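Local coordinates for major capsid protein (Paramecium bursaria Chlorella virus 1, PDB 5TIP) that self-assembles as trimers into the large icosahedral capsid, of pseudo T=169 symmetry, that forms the shell of the virion, at residues Asn62-Phe73 and Thr200-Leu210; Tyr382-Thr390 and Glu400-Thr408. All blocks are in the same frame, centred on the assembly; numbering follows the deposited sequence.

Overall arrangement
Contact 1 and contact 2 lie on opposite sides of the chain's centre, with their own centres 46 Å apart and nearest atoms about 29 Å apart, and they share no strand. Contact 1 (62-73 with 200-210) is a long antiparallel pairing in the N-terminal capsid domain, mostly buried: one face is aliphatic and aromatic, while the other is mixed, with E72 and W204 meeting the second subunit and L65 and I208 the third. Contact 2 (382-390 with 400-408) belongs to the C-terminal domain and is only partly buried. There a short, bulged parallel pairing gives way to turns, an asparagine carries a sugar, and neighbouring residues meet other sugars.

Contact 1 of 2, residues Asn62-Phe73 and Thr200-Leu210; sequences NGDLITDIVVEF and TMSVWVDYIFL
The ring of Y207 is sandwiched between N62 and V205: N62 CB sits over the centre of one face, 4.0 Å from the ring centroid, in a CH-pi contact, and V205 CG1 lies on the opposite face, offset toward the rim. I66 runs beside the tyrosine, pointing the same way, with CG2 3.6 Å from Y207 CD2. The phenol oxygen bonds to S60 and Q43, so a tyrosine can pack its ring here and still satisfy its buried polar end. G63 brings its CA over a face of the F209 ring; glycine suits the place because a CB would run into Y207 CB.

A classic beta bulge follows, in which I208 O accepts from both D64 N (2.9 Å) and L65 N (3.2 Å). The aspartate helps pin this end: D64 OD2 takes L210 N on its anti side at 3.0 Å, while OD1 pairs with R215. A second bulge, at T67-D68, shifts the register by one residue opposite D206.

Farther along, the carboxylate of E72 lies over one face of the W204 indole, with OE2 3.6 Å from NE1. The indole N-H is directed elsewhere, to S202 OG at 3.2 Å in the ring plane. E72 pairs with R145 and with R328 of the second subunit; that arginine also makes a cation-pi contact with W204, so this face helps join subunits.

On the face bearing I69, V71 and F73, M201 turns CG opposite its backbone N (chi1 -175°), which lays it 3.5 Å from F73 CE1; M201 SD makes an oblique Met-aromatic contact with the F73 ring. Beta-branched and aromatic residues suit this side, which packs against L174, F176 and L178 of strand 172-178. Two antiparallel sheets facing each other across such a core are characteristic of the jelly-roll domains of double jelly-roll capsid proteins.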
loop_
_atom_site.group_PDB
_atom_site.type_symbol
_atom_site.label_atom_id
_atom_site.label_comp_id
_atom_site.label_asym_id
_atom_site.label_seq_id
_atom_site.Cartn_x
_atom_site.Cartn_y
_atom_site.Cartn_z
ATOM N N ASN A 62 -26.847 -21.967 -8.412
ATOM C CA ASN A 62 -27.274 -21.850 -7.024
ATOM C C ASN A 62 -27.779 -20.454 -6.691
ATOM O O ASN A 62 -28.787 -20.311 -5.990
ATOM C CB ASN A 62 -26.119 -22.216 -6.092
ATOM C CG ASN A 62 -25.617 -23.624 -6.314
ATOM O OD1 ASN A 62 -24.763 -23.859 -7.168
ATOM N ND2 ASN A 62 -26.141 -24.569 -5.545
ATOM N N GLY A 63 -27.097 -19.420 -7.177
ATOM C CA GLY A 63 -27.489 -18.054 -6.894
ATOM C C GLY A 63 -27.793 -17.253 -8.142
ATOM O O GLY A 63 -27.901 -17.812 -9.236
ATOM N N ASP A 64 -27.931 -15.938 -7.988
ATOM C CA ASP A 64 -28.313 -15.076 -9.100
ATOM C C ASP A 64 -27.106 -14.523 -9.846
ATOM O O ASP A 64 -27.120 -14.456 -11.079
ATOM C CB ASP A 64 -29.197 -13.938 -8.591
ATOM C CG ASP A 64 -30.425 -14.445 -7.857
ATOM O OD1 ASP A 64 -31.013 -15.451 -8.309
ATOM O OD2 ASP A 64 -30.797 -13.852 -6.823
ATOM N N LEU A 65 -26.064 -14.118 -9.125
ATOM C CA LEU A 65 -24.830 -13.640 -9.729
ATOM C C LEU A 65 -23.665 -14.439 -9.166
ATOM O O LEU A 65 -23.782 -15.091 -8.127
ATOM C CB LEU A 65 -24.606 -12.144 -9.461
ATOM C CG LEU A 65 -25.833 -11.232 -9.387
ATOM C CD1 LEU A 65 -25.432 -9.861 -8.885
ATOM C CD2 LEU A 65 -26.518 -11.118 -10.736
ATOM N N ILE A 66 -22.531 -14.383 -9.860
ATOM C CA ILE A 66 -21.291 -14.978 -9.376
ATOM C C ILE A 66 -20.187 -13.937 -9.462
ATOM O O ILE A 66 -20.153 -13.122 -10.391
ATOM C CB ILE A 66 -20.900 -16.254 -10.154
ATOM C CG1 ILE A 66 -20.724 -15.964 -11.643
ATOM C CG2 ILE A 66 -21.935 -17.340 -9.943
ATOM C CD1 ILE A 66 -20.286 -17.175 -12.437
ATOM N N THR A 67 -19.289 -13.956 -8.478
ATOM C CA THR A 67 -18.188 -13.005 -8.418
ATOM C C THR A 67 -16.857 -13.739 -8.319
ATOM O O THR A 67 -16.280 -14.128 -9.339
ATOM C CB THR A 67 -18.363 -12.050 -7.233
ATOM O OG1 THR A 67 -18.478 -12.804 -6.020
ATOM C CG2 THR A 67 -19.610 -11.197 -7.411
ATOM N N ASP A 68 -16.363 -13.930 -7.100
ATOM C CA ASP A 68 -15.054 -14.538 -6.907
ATOM C C ASP A 68 -15.098 -16.032 -7.202
ATOM O O ASP A 68 -16.084 -16.712 -6.904
ATOM C CB ASP A 68 -14.573 -14.305 -5.477
ATOM C CG ASP A 68 -14.519 -12.836 -5.114
ATOM O OD1 ASP A 68 -14.046 -12.033 -5.944
ATOM O OD2 ASP A 68 -14.959 -12.483 -3.999
ATOM N N ILE A 69 -14.023 -16.540 -7.800
ATOM C CA ILE A 69 -13.835 -17.967 -8.033
ATOM C C ILE A 69 -12.428 -18.336 -7.587
ATOM O O ILE A 69 -11.452 -17.719 -8.029
ATOM C CB ILE A 69 -14.050 -18.348 -9.512
ATOM C CG1 ILE A 69 -15.485 -18.045 -9.945
ATOM C CG2 ILE A 69 -13.725 -19.816 -9.734
ATOM C CD1 ILE A 69 -15.813 -18.512 -11.347
ATOM N N VAL A 70 -12.321 -19.338 -6.718
ATOM C CA VAL A 70 -11.044 -19.774 -6.165
ATOM C C VAL A 70 -10.862 -21.258 -6.454
ATOM O O VAL A 70 -11.793 -22.053 -6.285
ATOM C CB VAL A 70 -10.953 -19.498 -4.649
ATOM C CG1 VAL A 70 -9.611 -19.952 -4.100
ATOM C CG2 VAL A 70 -11.174 -18.022 -4.364
ATOM N N VAL A 71 -9.661 -21.625 -6.891
ATOM C CA VAL A 71 -9.286 -23.015 -7.118
ATOM C C VAL A 71 -8.384 -23.449 -5.972
ATOM O O VAL A 71 -7.318 -22.859 -5.754
ATOM C CB VAL A 71 -8.583 -23.197 -8.472
ATOM C CG1 VAL A 71 -8.155 -24.648 -8.659
ATOM C CG2 VAL A 71 -9.489 -22.747 -9.608
ATOM N N GLU A 72 -8.808 -24.469 -5.234
ATOM C CA GLU A 72 -8.035 -24.991 -4.117
ATOM C C GLU A 72 -7.207 -26.185 -4.571
ATOM O O GLU A 72 -7.724 -27.094 -5.229
ATOM C CB GLU A 72 -8.949 -25.392 -2.957
ATOM C CG GLU A 72 -9.689 -24.223 -2.322
ATOM C CD GLU A 72 -10.411 -24.608 -1.045
ATOM O OE1 GLU A 72 -10.265 -25.766 -0.603
ATOM O OE2 GLU A 72 -11.133 -23.753 -0.485
ATOM N N PHE A 73 -5.923 -26.176 -4.220
ATOM C CA PHE A 73 -5.034 -27.304 -4.446
ATOM C C PHE A 73 -4.437 -27.761 -3.123
ATOM O O PHE A 73 -4.251 -26.966 -2.197
ATOM C CB PHE A 73 -3.890 -26.963 -5.413
ATOM C CG PHE A 73 -4.319 -26.807 -6.842
ATOM C CD1 PHE A 73 -4.870 -27.872 -7.535
ATOM C CD2 PHE A 73 -4.129 -25.607 -7.509
ATOM C CE1 PHE A 73 -5.252 -27.734 -8.856
ATOM C CE2 PHE A 73 -4.507 -25.464 -8.830
ATOM C CZ PHE A 73 -5.070 -26.529 -9.505
ATOM N N THR A 200 -4.829 -32.779 -5.359
ATOM C CA THR A 200 -6.269 -32.770 -5.153
ATOM C C THR A 200 -6.789 -31.364 -5.417
ATOM O O THR A 200 -6.163 -30.377 -5.018
ATOM C CB THR A 200 -6.632 -33.204 -3.731
ATOM O OG1 THR A 200 -5.468 -33.135 -2.900
ATOM C CG2 THR A 200 -7.154 -34.631 -3.732
ATOM N N MET A 201 -7.929 -31.273 -6.098
ATOM C CA MET A 201 -8.436 -29.998 -6.578
ATOM C C MET A 201 -9.897 -29.831 -6.192
ATOM O O MET A 201 -10.657 -30.802 -6.129
ATOM C CB MET A 201 -8.297 -29.867 -8.102
ATOM C CG MET A 201 -8.696 -28.500 -8.639
ATOM S SD MET A 201 -8.822 -28.439 -10.432
ATOM C CE MET A 201 -7.586 -29.641 -10.886
ATOM N N SER A 202 -10.277 -28.584 -5.927
ATOM C CA SER A 202 -11.670 -28.219 -5.728
ATOM C C SER A 202 -11.867 -26.793 -6.223
ATOM O O SER A 202 -10.966 -25.956 -6.120
ATOM C CB SER A 202 -12.090 -28.344 -4.259
ATOM O OG SER A 202 -11.306 -27.507 -3.428
ATOM N N VAL A 203 -13.049 -26.530 -6.771
ATOM C CA VAL A 203 -13.393 -25.227 -7.327
ATOM C C VAL A 203 -14.523 -24.646 -6.494
ATOM O O VAL A 203 -15.529 -25.321 -6.246
ATOM C CB VAL A 203 -13.799 -25.330 -8.809
ATOM C CG1 VAL A 203 -14.119 -23.954 -9.369
ATOM C CG2 VAL A 203 -12.695 -25.996 -9.614
ATOM N N TRP A 204 -14.355 -23.400 -6.059
ATOM C CA TRP A 204 -15.339 -22.718 -5.232
ATOM C C TRP A 204 -15.744 -21.416 -5.907
ATOM O O TRP A 204 -14.883 -20.646 -6.346
ATOM C CB TRP A 204 -14.782 -22.452 -3.832
ATOM C CG TRP A 204 -14.528 -23.710 -3.060
ATOM C CD1 TRP A 204 -13.462 -24.553 -3.194
ATOM C CD2 TRP A 204 -15.361 -24.277 -2.043
ATOM N NE1 TRP A 204 -13.579 -25.605 -2.320
ATOM C CE2 TRP A 204 -14.735 -25.458 -1.601
ATOM C CE3 TRP A 204 -16.574 -23.897 -1.461
ATOM C CZ2 TRP A 204 -15.281 -26.263 -0.606
ATOM C CZ3 TRP A 204 -17.114 -24.697 -0.475
ATOM C CH2 TRP A 204 -16.468 -25.866 -0.056
ATOM N N VAL A 205 -17.050 -21.176 -5.992
ATOM C CA VAL A 205 -17.606 -20.002 -6.654
ATOM C C VAL A 205 -18.436 -19.225 -5.640
ATOM O O VAL A 205 -19.239 -19.812 -4.907
ATOM C CB VAL A 205 -18.455 -20.391 -7.878
ATOM C CG1 VAL A 205 -19.106 -19.163 -8.491
ATOM C CG2 VAL A 205 -17.596 -21.105 -8.907
ATOM N N ASP A 206 -18.236 -17.909 -5.598
ATOM C CA ASP A 206 -18.989 -17.033 -4.708
ATOM C C ASP A 206 -20.255 -16.561 -5.412
ATOM O O ASP A 206 -20.182 -15.900 -6.452
ATOM C CB ASP A 206 -18.138 -15.839 -4.278
ATOM C CG ASP A 206 -17.099 -16.207 -3.236
ATOM O OD1 ASP A 206 -16.250 -17.078 -3.519
ATOM O OD2 ASP A 206 -17.127 -15.616 -2.135
ATOM N N TYR A 207 -21.408 -16.900 -4.846
ATOM C CA TYR A 207 -22.697 -16.550 -5.420
ATOM C C TYR A 207 -23.298 -15.351 -4.698
ATOM O O TYR A 207 -23.100 -15.161 -3.495
ATOM C CB TYR A 207 -23.671 -17.727 -5.349
ATOM C CG TYR A 207 -23.317 -18.883 -6.256
ATOM C CD1 TYR A 207 -22.379 -19.831 -5.869
ATOM C CD2 TYR A 207 -23.922 -19.030 -7.497
ATOM C CE1 TYR A 207 -22.052 -20.891 -6.694
ATOM C CE2 TYR A 207 -23.601 -20.087 -8.329
ATOM C CZ TYR A 207 -22.666 -21.014 -7.922
ATOM O OH TYR A 207 -22.341 -22.069 -8.745
ATOM N N ILE A 208 -24.038 -14.542 -5.449
ATOM C CA ILE A 208 -24.769 -13.402 -4.911
ATOM C C ILE A 208 -26.254 -13.726 -4.961
ATOM O O ILE A 208 -26.787 -14.063 -6.024
ATOM C CB ILE A 208 -24.465 -12.108 -5.688
ATOM C CG1 ILE A 208 -22.957 -11.856 -5.754
ATOM C CG2 ILE A 208 -25.184 -10.930 -5.053
ATOM C CD1 ILE A 208 -22.327 -11.571 -4.410
ATOM N N PHE A 209 -26.918 -13.632 -3.811
ATOM C CA PHE A 209 -28.359 -13.828 -3.714
ATOM C C PHE A 209 -29.028 -12.464 -3.608
ATOM O O PHE A 209 -28.745 -11.701 -2.680
ATOM C CB PHE A 209 -28.707 -14.710 -2.515
ATOM C CG PHE A 209 -28.120 -16.092 -2.592
ATOM C CD1 PHE A 209 -26.823 -16.335 -2.175
ATOM C CD2 PHE A 209 -28.865 -17.147 -3.091
ATOM C CE1 PHE A 209 -26.280 -17.602 -2.252
ATOM C CE2 PHE A 209 -28.327 -18.418 -3.169
ATOM C CZ PHE A 209 -27.033 -18.645 -2.749
ATOM N N LEU A 210 -29.913 -12.166 -4.553
ATOM C CA LEU A 210 -30.529 -10.854 -4.676
ATOM C C LEU A 210 -31.953 -10.849 -4.130
ATOM O O LEU A 210 -32.611 -11.885 -4.023
ATOM C CB LEU A 210 -30.532 -10.400 -6.139
ATOM C CG LEU A 210 -29.156 -10.225 -6.784
ATOM C CD1 LEU A 210 -29.290 -9.933 -8.271
ATOM C CD2 LEU A 210 -28.374 -9.125 -6.086
HETATM O O HOH W 1 -16.664 -13.237 -2.272
HETATM O O HOH W 2 -12.488 -27.631 0.048
#

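Contact 2 of 2, residues Tyr382-Thr390 and Glu400-Thr408; sequences YKTCSIDAT and ETVTANTAT. With BGC (beta-D-glucopyranose), chain H; BGC (beta-D-glucopyranose), chain G; GLA (alpha-D-galactopyranose), chain E.
The side-chain amide of N405 meets a methyl group at its oxygen and a sugar at its nitrogen: A389 CB lies 3.4 Å from OD1, whereas ND2 is covalently joined to C1 of a glucose, the first sugar of an N-linked glycan. At another flat group, T390 N and T390 OG1 reach D388 OD1 from the same face of the carboxylate plane. The backbone N comes from above the plane, closing an Asx turn, and T390 OG1 meets D388 OD1 on its syn side at 2.7 Å. With its OG1 turned between the backbone N and the carbonyl carbon (chi1 70°), T390 also accepts from O3 of a galactose, and D388 N bonds to O6 of a glucose of another glycan.

Behind this glycan-bearing surface, strands 376-387 and 402-404 pair in parallel, though the short segments' axes are 61° apart; they flank helix 392-395 in a short beta-alpha-beta unit. T384 N donates to T401 O, T403 N to T384 O, and I387 N to T403 O; a bulge between T384 and I387 shifts the register by one. N405 N donates to I387 O at 2.8 Å, tying the glycosylated residue to the strand. C385 centres an inverse gamma turn; its buried O has no hydrogen-bond partner in the model, although N405 CA approaches it to 3.3 Å.

Small and branched side chains suit such close backbones. C385 SG rests against T403 CG2 and A407 CB, both on one side of it and 3.7 Å away, and A389 CB against A404 CB. I387 crosses V402 at about a right angle, CD1 reaching V402 CG2 at 3.6 Å. K383, extended beyond CG, lays its methylenes along the carbonyl oxygens of T401, V402 and E400 before its ammonium group pairs with E307.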
loop_
_atom_site.group_PDB
_atom_site.type_symbol
_atom_site.label_atom_id
_atom_site.label_comp_id
_atom_site.label_asym_id
_atom_site.label_seq_id
_atom_site.Cartn_x
_atom_site.Cartn_y
_atom_site.Cartn_z
ATOM N N TYR A 382 18.588 -6.167 -28.037
ATOM C CA TYR A 382 19.060 -6.883 -26.863
ATOM C C TYR A 382 20.447 -6.405 -26.456
ATOM O O TYR A 382 21.216 -5.879 -27.264
ATOM C CB TYR A 382 19.084 -8.392 -27.125
ATOM C CG TYR A 382 17.746 -8.947 -27.548
ATOM C CD1 TYR A 382 16.740 -9.164 -26.620
ATOM C CD2 TYR A 382 17.485 -9.243 -28.878
ATOM C CE1 TYR A 382 15.515 -9.666 -27.003
ATOM C CE2 TYR A 382 16.261 -9.745 -29.269
ATOM C CZ TYR A 382 15.279 -9.955 -28.327
ATOM O OH TYR A 382 14.055 -10.454 -28.707
ATOM N N LYS A 383 20.753 -6.591 -25.177
ATOM C CA LYS A 383 22.089 -6.314 -24.683
ATOM C C LYS A 383 23.070 -7.360 -25.202
ATOM O O LYS A 383 22.687 -8.432 -25.680
ATOM C CB LYS A 383 22.105 -6.297 -23.155
ATOM C CG LYS A 383 21.147 -5.299 -22.530
ATOM C CD LYS A 383 21.178 -5.403 -21.016
ATOM C CE LYS A 383 20.167 -4.471 -20.372
ATOM N NZ LYS A 383 20.145 -4.637 -18.892
ATOM N N THR A 384 24.355 -7.037 -25.103
ATOM C CA THR A 384 25.403 -7.993 -25.440
ATOM C C THR A 384 25.630 -8.893 -24.233
ATOM O O THR A 384 26.151 -8.447 -23.206
ATOM C CB THR A 384 26.686 -7.270 -25.838
ATOM O OG1 THR A 384 26.431 -6.420 -26.962
ATOM C CG2 THR A 384 27.764 -8.274 -26.210
ATOM N N CYS A 385 25.234 -10.161 -24.353
ATOM C CA CYS A 385 25.342 -11.117 -23.253
ATOM C C CYS A 385 26.789 -11.603 -23.147
ATOM O O CYS A 385 27.118 -12.767 -23.387
ATOM C CB CYS A 385 24.374 -12.271 -23.463
ATOM S SG CYS A 385 22.708 -11.747 -23.912
ATOM N N SER A 386 27.667 -10.675 -22.769
ATOM C CA SER A 386 29.100 -10.924 -22.760
ATOM C C SER A 386 29.701 -11.017 -21.366
ATOM O O SER A 386 30.888 -11.341 -21.247
ATOM C CB SER A 386 29.830 -9.825 -23.546
ATOM O OG SER A 386 29.565 -8.548 -22.992
ATOM N N ILE A 387 28.930 -10.751 -20.315
ATOM C CA ILE A 387 29.459 -10.778 -18.955
ATOM C C ILE A 387 29.565 -12.217 -18.474
ATOM O O ILE A 387 28.678 -13.041 -18.730
ATOM C CB ILE A 387 28.574 -9.953 -18.008
ATOM C CG1 ILE A 387 28.386 -8.532 -18.535
ATOM C CG2 ILE A 387 29.181 -9.926 -16.613
ATOM C CD1 ILE A 387 27.469 -7.711 -17.662
ATOM N N ASP A 388 30.659 -12.527 -17.783
ATOM C CA ASP A 388 30.810 -13.843 -17.177
ATOM C C ASP A 388 29.835 -13.948 -16.018
ATOM O O ASP A 388 29.966 -13.230 -15.026
ATOM C CB ASP A 388 32.252 -14.043 -16.706
ATOM C CG ASP A 388 32.488 -15.400 -16.052
ATOM O OD1 ASP A 388 31.543 -16.213 -15.943
ATOM O OD2 ASP A 388 33.638 -15.656 -15.639
ATOM N N ALA A 389 28.860 -14.849 -16.141
ATOM C CA ALA A 389 27.823 -14.965 -15.126
ATOM C C ALA A 389 28.327 -15.599 -13.838
ATOM O O ALA A 389 27.679 -15.455 -12.795
ATOM C CB ALA A 389 26.643 -15.764 -15.677
ATOM N N THR A 390 29.458 -16.296 -13.880
ATOM C CA THR A 390 30.003 -16.941 -12.694
ATOM C C THR A 390 30.880 -16.013 -11.867
ATOM O O THR A 390 31.321 -16.407 -10.782
ATOM C CB THR A 390 30.820 -18.172 -13.086
ATOM O OG1 THR A 390 32.027 -17.754 -13.737
ATOM C CG2 THR A 390 30.023 -19.046 -14.038
ATOM N N GLU A 400 25.787 -0.551 -19.009
ATOM C CA GLU A 400 24.336 -0.575 -19.165
ATOM C C GLU A 400 23.866 -1.521 -20.263
ATOM O O GLU A 400 22.806 -2.141 -20.124
ATOM C CB GLU A 400 23.815 0.835 -19.461
ATOM C CG GLU A 400 22.300 0.914 -19.608
ATOM C CD GLU A 400 21.829 2.231 -20.193
ATOM O OE1 GLU A 400 22.678 3.025 -20.646
ATOM O OE2 GLU A 400 20.602 2.465 -20.210
ATOM N N THR A 401 24.628 -1.660 -21.347
ATOM C CA THR A 401 24.160 -2.361 -22.535
ATOM C C THR A 401 24.627 -3.812 -22.591
ATOM O O THR A 401 24.585 -4.425 -23.664
ATOM C CB THR A 401 24.603 -1.618 -23.795
ATOM O OG1 THR A 401 26.034 -1.543 -23.829
ATOM C CG2 THR A 401 24.028 -0.210 -23.805
ATOM N N VAL A 402 25.079 -4.372 -21.469
ATOM C CA VAL A 402 25.534 -5.755 -21.422
ATOM C C VAL A 402 24.839 -6.485 -20.280
ATOM O O VAL A 402 24.348 -5.878 -19.326
ATOM C CB VAL A 402 27.067 -5.857 -21.271
ATOM C CG1 VAL A 402 27.758 -5.370 -22.536
ATOM C CG2 VAL A 402 27.533 -5.058 -20.069
ATOM N N THR A 403 24.801 -7.810 -20.397
ATOM C CA THR A 403 24.232 -8.670 -19.369
ATOM C C THR A 403 25.016 -9.976 -19.344
ATOM O O THR A 403 25.951 -10.178 -20.124
ATOM C CB THR A 403 22.738 -8.918 -19.607
ATOM O OG1 THR A 403 22.208 -9.712 -18.539
ATOM C CG2 THR A 403 22.523 -9.643 -20.923
ATOM N N ALA A 404 24.636 -10.860 -18.426
ATOM C CA ALA A 404 25.332 -12.130 -18.266
ATOM C C ALA A 404 25.155 -13.009 -19.497
ATOM O O ALA A 404 24.136 -12.952 -20.189
ATOM C CB ALA A 404 24.827 -12.862 -17.025
ATOM N N ASN A 405 26.169 -13.837 -19.763
ATOM C CA ASN A 405 26.125 -14.714 -20.927
ATOM C C ASN A 405 25.025 -15.761 -20.820
ATOM O O ASN A 405 24.652 -16.360 -21.834
ATOM C CB ASN A 405 27.470 -15.410 -21.127
ATOM C CG ASN A 405 27.732 -16.482 -20.090
ATOM O OD1 ASN A 405 27.358 -16.355 -18.927
ATOM N ND2 ASN A 405 28.345 -17.575 -20.531
ATOM N N THR A 406 24.496 -15.996 -19.620
ATOM C CA THR A 406 23.409 -16.949 -19.453
ATOM C C THR A 406 22.073 -16.401 -19.927
ATOM O O THR A 406 21.083 -17.138 -19.915
ATOM C CB THR A 406 23.289 -17.363 -17.983
ATOM O OG1 THR A 406 23.073 -16.197 -17.177
ATOM C CG2 THR A 406 24.551 -18.068 -17.518
ATOM N N ALA A 407 22.023 -15.136 -20.345
ATOM C CA ALA A 407 20.789 -14.533 -20.827
ATOM C C ALA A 407 20.346 -15.091 -22.170
ATOM O O ALA A 407 19.203 -14.848 -22.573
ATOM C CB ALA A 407 20.953 -13.017 -20.931
ATOM N N THR A 408 21.215 -15.824 -22.870
ATOM C CA THR A 408 20.851 -16.410 -24.152
ATOM C C THR A 408 19.793 -17.497 -24.023
ATOM O O THR A 408 19.240 -17.920 -25.043
ATOM C CB THR A 408 22.090 -16.975 -24.845
ATOM O OG1 THR A 408 22.742 -17.906 -23.973
ATOM C CG2 THR A 408 23.052 -15.852 -25.201
HETATM C C2 BGC H . 28.370 -19.909 -20.389
HETATM C C3 BGC H . 28.787 -21.133 -19.578
HETATM C C4 BGC H . 30.092 -20.864 -18.851
HETATM C C5 BGC H . 30.069 -19.528 -18.128
HETATM C C6 BGC H . 31.429 -19.238 -17.502
HETATM C C1 BGC H . 28.433 -18.634 -19.543
HETATM O O2 BGC H . 27.033 -20.092 -20.869
HETATM O O3 BGC H . 29.007 -22.264 -20.433
HETATM O O4 BGC H . 30.327 -21.911 -17.902
HETATM O O5 BGC H . 29.728 -18.465 -19.002
HETATM O O6 BGC H . 32.420 -19.144 -18.532
HETATM C C2 BGC G . 33.274 -6.351 -16.349
HETATM C C3 BGC G . 34.613 -6.723 -16.967
HETATM C C4 BGC G . 34.547 -8.147 -17.497
HETATM C C5 BGC G . 33.372 -8.305 -18.451
HETATM C C6 BGC G . 33.285 -9.734 -18.976
HETATM C C1 BGC G . 32.116 -6.637 -17.300
HETATM O O2 BGC G . 33.278 -4.962 -16.003
HETATM O O3 BGC G . 35.623 -6.662 -15.960
HETATM O O4 BGC G . 35.767 -8.473 -18.172
HETATM O O5 BGC G . 32.155 -7.979 -17.782
HETATM O O6 BGC G . 32.968 -10.619 -17.897
HETATM C C1 GLA E . 35.623 -21.806 -10.903
HETATM C C2 GLA E . 35.702 -20.855 -12.091
HETATM C C3 GLA E . 34.343 -20.227 -12.358
HETATM C C4 GLA E . 33.287 -21.308 -12.525
HETATM C C5 GLA E . 33.292 -22.204 -11.296
HETATM C C6 GLA E . 32.280 -23.330 -11.445
HETATM O O2 GLA E . 36.638 -19.806 -11.812
HETATM O O3 GLA E . 34.407 -19.422 -13.540
HETATM O O4 GLA E . 33.551 -22.081 -13.704
HETATM O O5 GLA E . 34.589 -22.769 -11.104
HETATM O O6 GLA E . 32.337 -24.162 -10.283
HETATM O O HOH W 3 22.042 -3.490 -17.927
HETATM O O HOH W 4 26.173 -3.709 -25.946
#